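Local coordinates for protein L-2,4-diaminobutyric acid acetyltransferase (Geobacillus sp., PDB 6SLL) that catalyses the acetylation of L-2,4-diaminobutyric acid with acetyl coenzyme A as donor, a step in making the chemical chaperone ectoine, at residues I74-S79 with E84-W89; T60-E65 with M111-C116; E157-G162 with E166-F171; L42-N45 with C49-L52. All blocks are in the same frame, centred on the assembly; numbering follows the deposited sequence. Where two conformers were deposited one is given.

How the interactions relate
From the N terminus, interaction 4 comes first, folding the loop 42-45 against helix 47-56. Interaction 2 then closes the longest loop, bringing the chain at the entry to strand 62-66 against the turn after helix 102-112. Nested inside that loop is interaction 1, the hairpin of strands 69-78 and 85-93. Interaction 3 follows in series, where the loop after strand 148-154 folds back on the start of strand 168-173. Interactions 1 and 2 touch through the probable hydrogen bond T60 OG1 to A76 O, while W89 of interaction 1 packs on N45 and C49 of interaction 4. Interactions 1, 3 and 4 meet at the bound diaminobutyric acid and touch the second subunit.

Interaction 1: I74-S79 with E84-W89; sequences ISAFRS and ETLFVW. With DAB (2,4-diaminobutyric acid), chain G.
F77 and F87 face each other as a hydrogen-bonded pair of the antiparallel strands 74-78 and 85-89, with F77 N donating to F87 O (3.0 Å) and F87 N to F77 O (2.8 Å). W89 N to S75 O and S79 N to T85 O extend the pairing in both directions.

On the face of F77 and F87 the side chains run side by side. F87 CB lies over one face of the F77 ring, 4.1 Å from its centroid, a CH-pi contact, and F77 CZ comes to 3.5 Å from F87 CD2. The two ring planes are only 31° apart. Rings of the second subunit, Y56 at F87 and F57 at F77, continue this aromatic layer.

The other face is mainly aliphatic. I74 CG2 meets V88 CG1, and L86, its CG anti to the backbone N (chi1 -177°), brings CD1 to 3.9 Å from A76 CB and near R78 CG. With an alanine in place of L86, A76 and R78 would lose these methyl contacts and a gap would probably open toward M111 of helix 102-112.

R78 is held by P83 O and by A115 O and H117 O, and S75 OG, 3.4 Å from W89 CB, bonds to Q90 N. W89 O accepts a hydrogen bond from ND of diaminobutyric acid (2.9 Å), and W89 NE1 makes a weak one to its carboxylate O.

Backbone bonds from S75 to both W89 and Q90 are consistent with the beta bulge in strand 85-93 familiar from the GNAT fold; here W89 lines the substrate site.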
# COMPACT_ATOMS: atom_id res chain seq x y z
N ILE B 74 3.41 1.17 13.00
CA ILE B 74 3.81 0.02 12.13
C ILE B 74 2.75 -0.19 11.13
O ILE B 74 1.56 -0.40 11.46
CB ILE B 74 4.07 -1.29 12.95
CG1 ILE B 74 5.07 -1.13 13.93
CG2 ILE B 74 4.42 -2.40 11.94
CD1 ILE B 74 5.45 -2.39 14.64
N SER B 75 3.15 -0.27 9.84
CA SER B 75 2.27 -0.75 8.79
C SER B 75 2.66 -2.18 8.39
O SER B 75 3.86 -2.51 8.26
CB SER B 75 2.34 0.12 7.59
OG SER B 75 3.66 0.35 7.15
N ALA B 76 1.65 -3.01 8.17
CA ALA B 76 1.89 -4.36 7.71
C ALA B 76 0.67 -4.82 7.01
O ALA B 76 -0.44 -4.30 7.14
CB ALA B 76 2.19 -5.29 8.89
N PHE B 77 0.80 -5.94 6.25
CA PHE B 77 -0.32 -6.60 5.55
C PHE B 77 0.00 -8.04 5.35
O PHE B 77 1.20 -8.42 5.23
CB PHE B 77 -0.69 -5.90 4.23
CG PHE B 77 0.46 -5.80 3.26
CD1 PHE B 77 0.86 -6.86 2.46
CD2 PHE B 77 1.20 -4.65 3.17
CE1 PHE B 77 1.96 -6.77 1.61
CE2 PHE B 77 2.28 -4.56 2.29
CZ PHE B 77 2.67 -5.60 1.51
N ARG B 78 -1.00 -8.90 5.34
CA ARG B 78 -0.77 -10.28 4.96
C ARG B 78 -0.61 -10.39 3.45
O ARG B 78 -1.34 -9.78 2.68
CB ARG B 78 -1.90 -11.19 5.46
CG ARG B 78 -2.01 -11.13 6.93
CD ARG B 78 -2.61 -12.03 7.66
NE ARG B 78 -2.24 -13.44 7.56
CZ ARG B 78 -2.59 -14.30 8.44
NH1 ARG B 78 -3.31 -13.96 9.48
NH2 ARG B 78 -2.32 -15.60 8.24
N SER B 79 0.40 -11.15 3.00
CA SER B 79 0.63 -11.26 1.55
C SER B 79 -0.57 -11.90 0.88
O SER B 79 -0.90 -13.01 1.23
CB SER B 79 1.91 -12.09 1.38
OG SER B 79 2.06 -12.35 -0.01
N GLU B 84 0.18 -16.87 4.91
CA GLU B 84 0.89 -17.15 6.12
C GLU B 84 2.06 -16.15 6.36
O GLU B 84 2.62 -16.22 7.45
CB GLU B 84 1.41 -18.56 6.16
CG GLU B 84 0.22 -19.50 6.34
CD GLU B 84 0.66 -20.97 6.57
OE1 GLU B 84 -0.10 -21.69 7.33
OE2 GLU B 84 1.93 -21.34 6.22
N THR B 85 2.33 -15.32 5.40
CA THR B 85 3.37 -14.31 5.54
C THR B 85 2.76 -12.93 5.87
O THR B 85 1.91 -12.49 5.09
CB THR B 85 4.22 -14.22 4.28
OG1 THR B 85 4.95 -15.47 4.16
CG2 THR B 85 5.21 -13.09 4.36
N LEU B 86 3.22 -12.32 6.93
CA LEU B 86 2.93 -10.91 7.21
C LEU B 86 4.14 -10.09 6.74
O LEU B 86 5.25 -10.29 7.19
CB LEU B 86 2.73 -10.71 8.69
CG LEU B 86 2.34 -9.30 9.10
CD1 LEU B 86 0.90 -8.98 8.78
CD2 LEU B 86 2.57 -9.08 10.59
N PHE B 87 3.87 -9.13 5.82
CA PHE B 87 4.90 -8.19 5.38
C PHE B 87 4.82 -6.95 6.26
O PHE B 87 3.74 -6.32 6.33
CB PHE B 87 4.70 -7.82 3.90
CG PHE B 87 5.82 -6.93 3.43
CD1 PHE B 87 7.00 -7.45 3.05
CD2 PHE B 87 5.66 -5.58 3.37
CE1 PHE B 87 8.03 -6.66 2.62
CE2 PHE B 87 6.69 -4.77 2.93
CZ PHE B 87 7.90 -5.33 2.57
N VAL B 88 5.93 -6.62 6.91
CA VAL B 88 6.01 -5.43 7.71
C VAL B 88 6.66 -4.37 6.87
O VAL B 88 7.83 -4.54 6.39
CB VAL B 88 6.73 -5.63 9.04
CG1 VAL B 88 6.89 -4.32 9.76
CG2 VAL B 88 6.01 -6.66 9.88
N TRP B 89 5.95 -3.28 6.56
CA TRP B 89 6.33 -2.26 5.62
C TRP B 89 7.13 -1.19 6.27
O TRP B 89 8.34 -1.05 5.97
CB TRP B 89 5.08 -1.76 4.90
CG TRP B 89 5.29 -0.75 3.82
CD1 TRP B 89 6.46 -0.17 3.38
CD2 TRP B 89 4.24 -0.19 3.02
NE1 TRP B 89 6.15 0.71 2.39
CE2 TRP B 89 4.80 0.74 2.16
CE3 TRP B 89 2.88 -0.39 3.00
CZ2 TRP B 89 4.07 1.45 1.24
CZ3 TRP B 89 2.12 0.31 2.04
CH2 TRP B 89 2.73 1.22 1.21
N DAB G . 12.64 2.04 3.09
CA DAB G . 11.34 1.32 2.91
C DAB G . 10.23 2.26 3.34
O DAB G . 9.10 1.94 3.01
CB DAB G . 11.30 0.01 3.71
CG DAB G . 11.27 0.16 5.20
ND DAB G . 11.23 -1.20 5.83
OXT DAB G . 10.49 3.26 4.01

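Interaction 2: T60-E65 with M111-C116; sequences TCMIAE and MNQKAC
T60 and A115 lie where the two backbones come nearest, their CA atoms 6.3 Å apart, at the point where the chain entering strand 62-66 passes the turn after helix 102-112. In this GNAT fold that helix packs on one side of the mixed sheet. Segment 111-116 leads from the helix into a short 3-10 turn at 114-116, closed by a hydrogen bond from C116 N to Q113 O of 2.9 Å.

No hydrogen bond joins the segments; the contact is small, 171 Å² in all, and rests on side chains. T60 is split between two tasks. Its OG1 sits between the backbone N and the carbonyl carbon (chi1 59°), bonding to A76 O of the neighbouring hairpin and to F57 O of the loop before strand 62-66. That rotation leaves the methyl CG2 to meet the turn. The C116 side chain also packs on L110 of the helix.

Farther along the strand, M62 bends at chi2 and chi3 so that its CE approaches Q113 NE2 at 4.3 Å, a loose and doubtful contact, since M62 was modelled in two conformers. The Q113 amide has its own bond, to G109 O of the last helical turn, and M62 also leans on M106. The closest touch between the segments is methyl on methyl, T60 CG2 at 3.9 Å from A115 CB, with C116 SG just beyond at 4.0 Å.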
# COMPACT_ATOMS: atom_id res chain seq x y z
N THR B 60 -4.04 -5.00 10.67
CA THR B 60 -2.66 -5.45 10.72
C THR B 60 -1.69 -4.27 10.83
O THR B 60 -0.55 -4.43 10.38
CB THR B 60 -2.33 -6.36 9.53
OG1 THR B 60 -2.54 -5.65 8.30
CG2 THR B 60 -3.13 -7.61 9.53
N CYS B 61 -2.13 -3.15 11.41
CA CYS B 61 -1.24 -2.02 11.66
C CYS B 61 -1.34 -1.63 13.12
O CYS B 61 -2.30 -2.02 13.83
CB CYS B 61 -1.61 -0.81 10.77
SG CYS B 61 -1.39 -1.07 9.01
N MET B 62 -0.43 -0.80 13.60
CA MET B 62 -0.35 -0.41 15.00
C MET B 62 0.05 1.07 15.10
O MET B 62 0.88 1.54 14.29
CB MET B 62 0.78 -1.25 15.70
CG MET B 62 0.94 -1.19 17.11
SD MET B 62 -0.67 -1.51 18.05
CE MET B 62 -0.73 -3.13 17.38
N ILE B 63 -0.54 1.75 16.08
CA ILE B 63 -0.11 3.09 16.53
C ILE B 63 0.24 3.08 17.98
O ILE B 63 -0.38 2.36 18.77
CB ILE B 63 -1.31 4.11 16.30
CG1 ILE B 63 -1.23 4.64 14.82
CG2 ILE B 63 -1.34 5.28 17.30
CD1 ILE B 63 -2.24 5.62 14.45
N ALA B 64 1.24 3.88 18.32
CA ALA B 64 1.57 4.21 19.70
C ALA B 64 1.38 5.67 19.92
O ALA B 64 1.79 6.51 19.11
CB ALA B 64 3.03 3.84 20.00
N GLU B 65 0.71 6.01 21.04
CA GLU B 65 0.45 7.41 21.40
C GLU B 65 0.95 7.68 22.82
O GLU B 65 0.84 6.80 23.68
CB GLU B 65 -1.00 7.73 21.38
CG GLU B 65 -1.47 7.89 20.01
CD GLU B 65 -3.04 7.94 19.87
OE1 GLU B 65 -3.68 7.20 20.53
OE2 GLU B 65 -3.54 8.78 19.15
N MET B 111 1.61 -8.75 16.56
CA MET B 111 1.56 -10.18 16.35
C MET B 111 0.51 -10.87 17.22
O MET B 111 0.17 -12.01 16.96
CB MET B 111 2.93 -10.84 16.52
CG MET B 111 3.92 -10.35 15.47
SD MET B 111 3.47 -10.14 13.84
CE MET B 111 3.19 -11.66 13.78
N ASN B 112 -0.08 -10.17 18.19
CA ASN B 112 -1.23 -10.70 18.95
C ASN B 112 -2.55 -10.39 18.29
O ASN B 112 -3.59 -10.89 18.76
CB ASN B 112 -1.25 -10.07 20.36
CG ASN B 112 -0.08 -10.44 21.22
OD1 ASN B 112 0.40 -11.56 21.13
ND2 ASN B 112 0.34 -9.52 22.07
N GLN B 113 -2.61 -9.52 17.30
CA GLN B 113 -3.88 -9.10 16.79
C GLN B 113 -4.61 -10.22 16.16
O GLN B 113 -4.03 -11.15 15.55
CB GLN B 113 -3.70 -7.93 15.81
CG GLN B 113 -3.07 -6.71 16.51
CD GLN B 113 -3.72 -6.37 17.89
OE1 GLN B 113 -4.98 -6.14 17.87
NE2 GLN B 113 -3.05 -6.35 19.04
N LYS B 114 -5.93 -10.14 16.17
CA LYS B 114 -6.76 -11.20 15.64
C LYS B 114 -6.46 -11.51 14.19
O LYS B 114 -6.42 -12.67 13.79
CB LYS B 114 -8.24 -10.77 15.77
CG LYS B 114 -9.22 -11.80 15.34
CD LYS B 114 -10.72 -11.25 15.49
CE LYS B 114 -11.71 -12.18 15.01
NZ LYS B 114 -13.08 -11.68 15.28
N ALA B 115 -6.23 -10.45 13.35
CA ALA B 115 -5.93 -10.64 11.95
C ALA B 115 -4.56 -11.14 11.70
O ALA B 115 -4.25 -11.47 10.53
CB ALA B 115 -6.19 -9.36 11.17
N CYS B 116 -3.73 -11.31 12.71
CA CYS B 116 -2.40 -11.92 12.53
C CYS B 116 -2.37 -13.36 13.02
O CYS B 116 -1.34 -14.03 13.06
CB CYS B 116 -1.33 -11.09 13.32
SG CYS B 116 -1.12 -9.51 12.47

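Interaction 3: E157-G162 with E166-F171. With DAB (2,4-diaminobutyric acid), chain G.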
# COMPACT_ATOMS: atom_id res chain seq x y z
N GLU B 157 20.06 -0.58 -7.32
CA GLU B 157 19.90 -0.37 -8.72
C GLU B 157 18.50 -0.30 -9.19
O GLU B 157 18.24 0.08 -10.30
CB GLU B 157 20.67 -1.47 -9.50
CG GLU B 157 20.15 -2.90 -9.29
CD GLU B 157 20.70 -3.67 -8.07
OE1 GLU B 157 21.35 -3.06 -7.18
OE2 GLU B 157 20.45 -4.92 -8.15
N MET B 158 17.57 -0.83 -8.33
CA MET B 158 16.17 -0.82 -8.74
C MET B 158 15.52 0.55 -8.60
O MET B 158 14.43 0.74 -9.09
CB MET B 158 15.31 -1.83 -7.87
CG MET B 158 15.76 -3.28 -8.17
SD MET B 158 14.81 -4.51 -7.23
CE MET B 158 13.14 -4.16 -7.66
N PHE B 159 16.15 1.46 -7.88
CA PHE B 159 15.57 2.72 -7.47
C PHE B 159 15.77 3.77 -8.60
O PHE B 159 16.62 3.57 -9.46
CB PHE B 159 16.03 3.14 -6.13
CG PHE B 159 15.52 2.28 -5.05
CD1 PHE B 159 16.05 1.09 -4.76
CD2 PHE B 159 14.36 2.64 -4.33
CE1 PHE B 159 15.53 0.19 -3.79
CE2 PHE B 159 13.80 1.79 -3.43
CZ PHE B 159 14.37 0.59 -3.13
N PRO B 160 15.11 4.90 -8.55
CA PRO B 160 15.22 5.88 -9.67
C PRO B 160 16.54 6.54 -9.78
O PRO B 160 17.30 6.68 -8.81
CB PRO B 160 14.21 6.96 -9.34
CG PRO B 160 13.16 6.23 -8.51
CD PRO B 160 13.96 5.23 -7.69
N ASP B 161 16.87 6.81 -11.05
CA ASP B 161 18.11 7.51 -11.40
C ASP B 161 18.24 8.78 -10.67
O ASP B 161 17.29 9.47 -10.48
CB ASP B 161 18.15 7.84 -12.93
CG ASP B 161 18.46 6.58 -13.73
OD1 ASP B 161 18.85 5.60 -13.04
OD2 ASP B 161 18.31 6.61 -14.99
N GLY B 162 19.49 9.19 -10.43
CA GLY B 162 19.61 10.54 -9.92
C GLY B 162 19.12 10.87 -8.51
O GLY B 162 19.13 12.04 -8.10
N GLU B 166 19.68 3.14 -0.70
CA GLU B 166 20.32 2.00 -0.20
C GLU B 166 19.69 0.68 -0.68
O GLU B 166 18.48 0.68 -1.02
CB GLU B 166 20.45 1.92 1.31
CG GLU B 166 21.32 3.02 1.99
CD GLU B 166 21.10 2.81 3.54
OE1 GLU B 166 20.43 3.65 4.22
OE2 GLU B 166 21.75 1.82 4.11
N ASP B 167 20.42 -0.41 -0.68
CA ASP B 167 19.82 -1.71 -0.82
C ASP B 167 18.78 -1.92 0.29
O ASP B 167 18.88 -1.47 1.40
CB ASP B 167 20.84 -2.86 -0.66
CG ASP B 167 21.94 -2.93 -1.75
OD1 ASP B 167 21.70 -2.42 -2.82
OD2 ASP B 167 23.01 -3.45 -1.44
N GLU B 168 17.78 -2.76 -0.07
CA GLU B 168 16.66 -3.15 0.84
C GLU B 168 16.66 -4.70 0.91
O GLU B 168 15.77 -5.32 0.32
CB GLU B 168 15.35 -2.63 0.30
CG GLU B 168 15.22 -1.13 0.46
CD GLU B 168 14.80 -0.63 1.82
OE1 GLU B 168 14.54 -1.44 2.74
OE2 GLU B 168 14.70 0.62 1.96
N PRO B 169 17.60 -5.32 1.60
CA PRO B 169 17.62 -6.78 1.67
C PRO B 169 16.38 -7.27 2.44
O PRO B 169 15.88 -6.63 3.37
CB PRO B 169 18.87 -7.09 2.43
CG PRO B 169 19.21 -5.82 3.04
CD PRO B 169 18.71 -4.71 2.31
N LEU B 170 15.92 -8.45 2.05
CA LEU B 170 14.72 -9.09 2.64
C LEU B 170 15.05 -9.98 3.79
O LEU B 170 15.81 -10.94 3.65
CB LEU B 170 13.97 -9.88 1.54
CG LEU B 170 12.70 -10.51 1.94
CD1 LEU B 170 11.61 -9.47 2.24
CD2 LEU B 170 12.24 -11.51 0.88
N PHE B 171 14.47 -9.67 4.95
CA PHE B 171 14.57 -10.51 6.13
C PHE B 171 13.35 -11.34 6.14
O PHE B 171 12.21 -10.88 6.01
CB PHE B 171 14.62 -9.61 7.39
CG PHE B 171 15.95 -8.93 7.63
CD1 PHE B 171 16.44 -7.98 6.72
CD2 PHE B 171 16.71 -9.25 8.71
CE1 PHE B 171 17.67 -7.36 6.88
CE2 PHE B 171 17.93 -8.57 8.90
CZ PHE B 171 18.47 -7.78 7.88
N DAB G . 12.64 2.04 3.09
CA DAB G . 11.34 1.32 2.91
C DAB G . 10.23 2.26 3.34
O DAB G . 9.10 1.94 3.01
CB DAB G . 11.30 0.01 3.71
CG DAB G . 11.27 0.16 5.20
ND DAB G . 11.23 -1.20 5.83
OXT DAB G . 10.49 3.26 4.01
O HOH W 1 22.65 -3.91 -5.01
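F159, with CG beside its backbone N and anti to the carbonyl carbon (chi1 -69°), sends its ring toward E168, whose chain bends sharply at chi2 (-81°) to pass it. The two side chains cross at about a right angle, and F159 CZ touches E168 CG at 4.1 Å. F159 CE1 is equally far from E166 O. H165 stacks on the ring, and M51 of the second subunit packs against it, so the phenylalanine sits in a buried seam beside the start of strand 168-173.

The bend turns the carboxylate of E168 to the substrate. Its OE2 receives a hydrogen bond of 2.7 Å from the alpha-amino N of diaminobutyric acid, while OE1 bonds to T125 OG1, a second grip that helps to fix the rotation of the group.

At the outer end, E157 OE1 and D167 OD1 stand 4.4 Å apart. One water donates to both, at 2.7 Å from E157 OE1 and 2.8 Å from D167 OD1, and D167 OD1 also accepts A156 N. The bridging water probably eases the repulsion between these like charges. At the inner end, an acidic group facing an amine suits recognition of the alpha-amino end, consistent with leaving ND for acetylation.

Interaction 4: L42-N45 with C49-L52; sequences LDLN and CYML. With DAB (2,4-diaminobutyric acid), chain G.
N45 and C49 bring the segments closest, CA to CA 6.2 Å, where the irregular chain 42-45 leads into helix 47-56. N45 CB rests against C49 SG at 3.7 Å, and the Y50 ring reaches back from the helix, with N45 O at its edge, near the ring plane.

N45 ND2 donates to Y50 OH at 3.1 Å, with the N-H...O angle bent to 146° and the hydroxyl oxygen 21° out of the amide plane, and N45 N adds a weaker bond at 3.3 Å. A third bond links Y50 OH to Q90 OE1. N45 OD1 bonds to S46 of the second subunit, so both ends of the amide are fixed. A phenylalanine in place of Y50 would take away the hydroxyl and probably leave N45 and Q90 without their shared partner, the amide freer to turn.

Earlier in the same loop, D43 N gives diaminobutyric acid OXT a nearly straight hydrogen bond of 2.9 Å, with L42 CD2 nearby. D43 OD2 accepts the alpha-amino N at 3.2 Å and also H165 NE2, bonds less certain because D43 has two conformers. A backbone N-H for the carboxylate and an acid for the amine would together suit both charged groups on the alpha carbon.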
# COMPACT_ATOMS: atom_id res chain seq x y z
N LEU B 42 13.00 6.89 6.46
CA LEU B 42 11.98 6.11 5.75
C LEU B 42 11.63 6.79 4.48
O LEU B 42 11.72 8.00 4.36
CB LEU B 42 10.78 5.94 6.66
CG LEU B 42 10.97 5.06 7.87
CD1 LEU B 42 9.77 5.14 8.79
CD2 LEU B 42 11.22 3.58 7.51
N ASP B 43 11.11 6.03 3.53
CA ASP B 43 10.64 6.65 2.27
C ASP B 43 9.16 7.07 2.38
O ASP B 43 8.22 6.24 2.50
CB ASP B 43 10.79 5.73 1.15
CG ASP B 43 12.23 5.22 0.92
OD1 ASP B 43 13.13 6.03 1.10
OD2 ASP B 43 12.33 4.04 0.57
N LEU B 44 8.97 8.34 2.24
CA LEU B 44 7.68 8.97 2.52
C LEU B 44 6.69 8.69 1.42
O LEU B 44 6.92 9.05 0.25
CB LEU B 44 7.92 10.47 2.68
CG LEU B 44 6.64 11.23 3.14
CD1 LEU B 44 6.16 10.75 4.50
CD2 LEU B 44 7.02 12.72 3.21
N ASN B 45 5.56 8.08 1.77
CA ASN B 45 4.43 7.95 0.85
C ASN B 45 3.50 9.10 1.01
O ASN B 45 3.68 10.01 1.81
CB ASN B 45 3.71 6.58 1.10
CG ASN B 45 4.71 5.47 0.88
OD1 ASN B 45 5.15 5.25 -0.29
ND2 ASN B 45 5.16 4.79 1.89
N CYS B 49 -1.95 7.48 1.11
CA CYS B 49 -1.48 6.14 1.42
C CYS B 49 -1.73 5.79 2.85
O CYS B 49 -2.18 4.68 3.18
CB CYS B 49 -0.02 6.02 1.05
SG CYS B 49 0.71 4.38 1.31
N TYR B 50 -1.38 6.68 3.77
CA TYR B 50 -1.57 6.38 5.19
C TYR B 50 -3.01 6.39 5.59
O TYR B 50 -3.38 5.62 6.52
CB TYR B 50 -0.66 7.33 6.04
CG TYR B 50 0.79 7.14 5.71
CD1 TYR B 50 1.46 5.99 6.13
CD2 TYR B 50 1.48 8.04 4.94
CE1 TYR B 50 2.77 5.75 5.75
CE2 TYR B 50 2.80 7.79 4.55
CZ TYR B 50 3.44 6.65 4.97
OH TYR B 50 4.71 6.42 4.51
N MET B 51 -3.86 7.13 4.94
CA MET B 51 -5.31 6.99 5.15
C MET B 51 -5.77 5.64 4.71
O MET B 51 -6.57 4.99 5.42
CB MET B 51 -6.05 8.09 4.33
CG MET B 51 -5.78 9.43 4.78
SD MET B 51 -6.55 10.69 3.71
CE MET B 51 -5.69 12.12 4.33
N LEU B 52 -5.29 5.12 3.56
CA LEU B 52 -5.64 3.77 3.13
C LEU B 52 -5.24 2.74 4.09
O LEU B 52 -5.99 1.76 4.34
CB LEU B 52 -5.05 3.38 1.81
CG LEU B 52 -5.46 4.02 0.60
CD1 LEU B 52 -4.79 3.34 -0.61
CD2 LEU B 52 -7.00 3.97 0.41
N DAB G . 12.64 2.04 3.09
CA DAB G . 11.34 1.32 2.91
C DAB G . 10.23 2.26 3.34
O DAB G . 9.10 1.94 3.01
CB DAB G . 11.30 0.01 3.71
CG DAB G . 11.27 0.16 5.20
ND DAB G . 11.23 -1.20 5.83
OXT DAB G . 10.49 3.26 4.01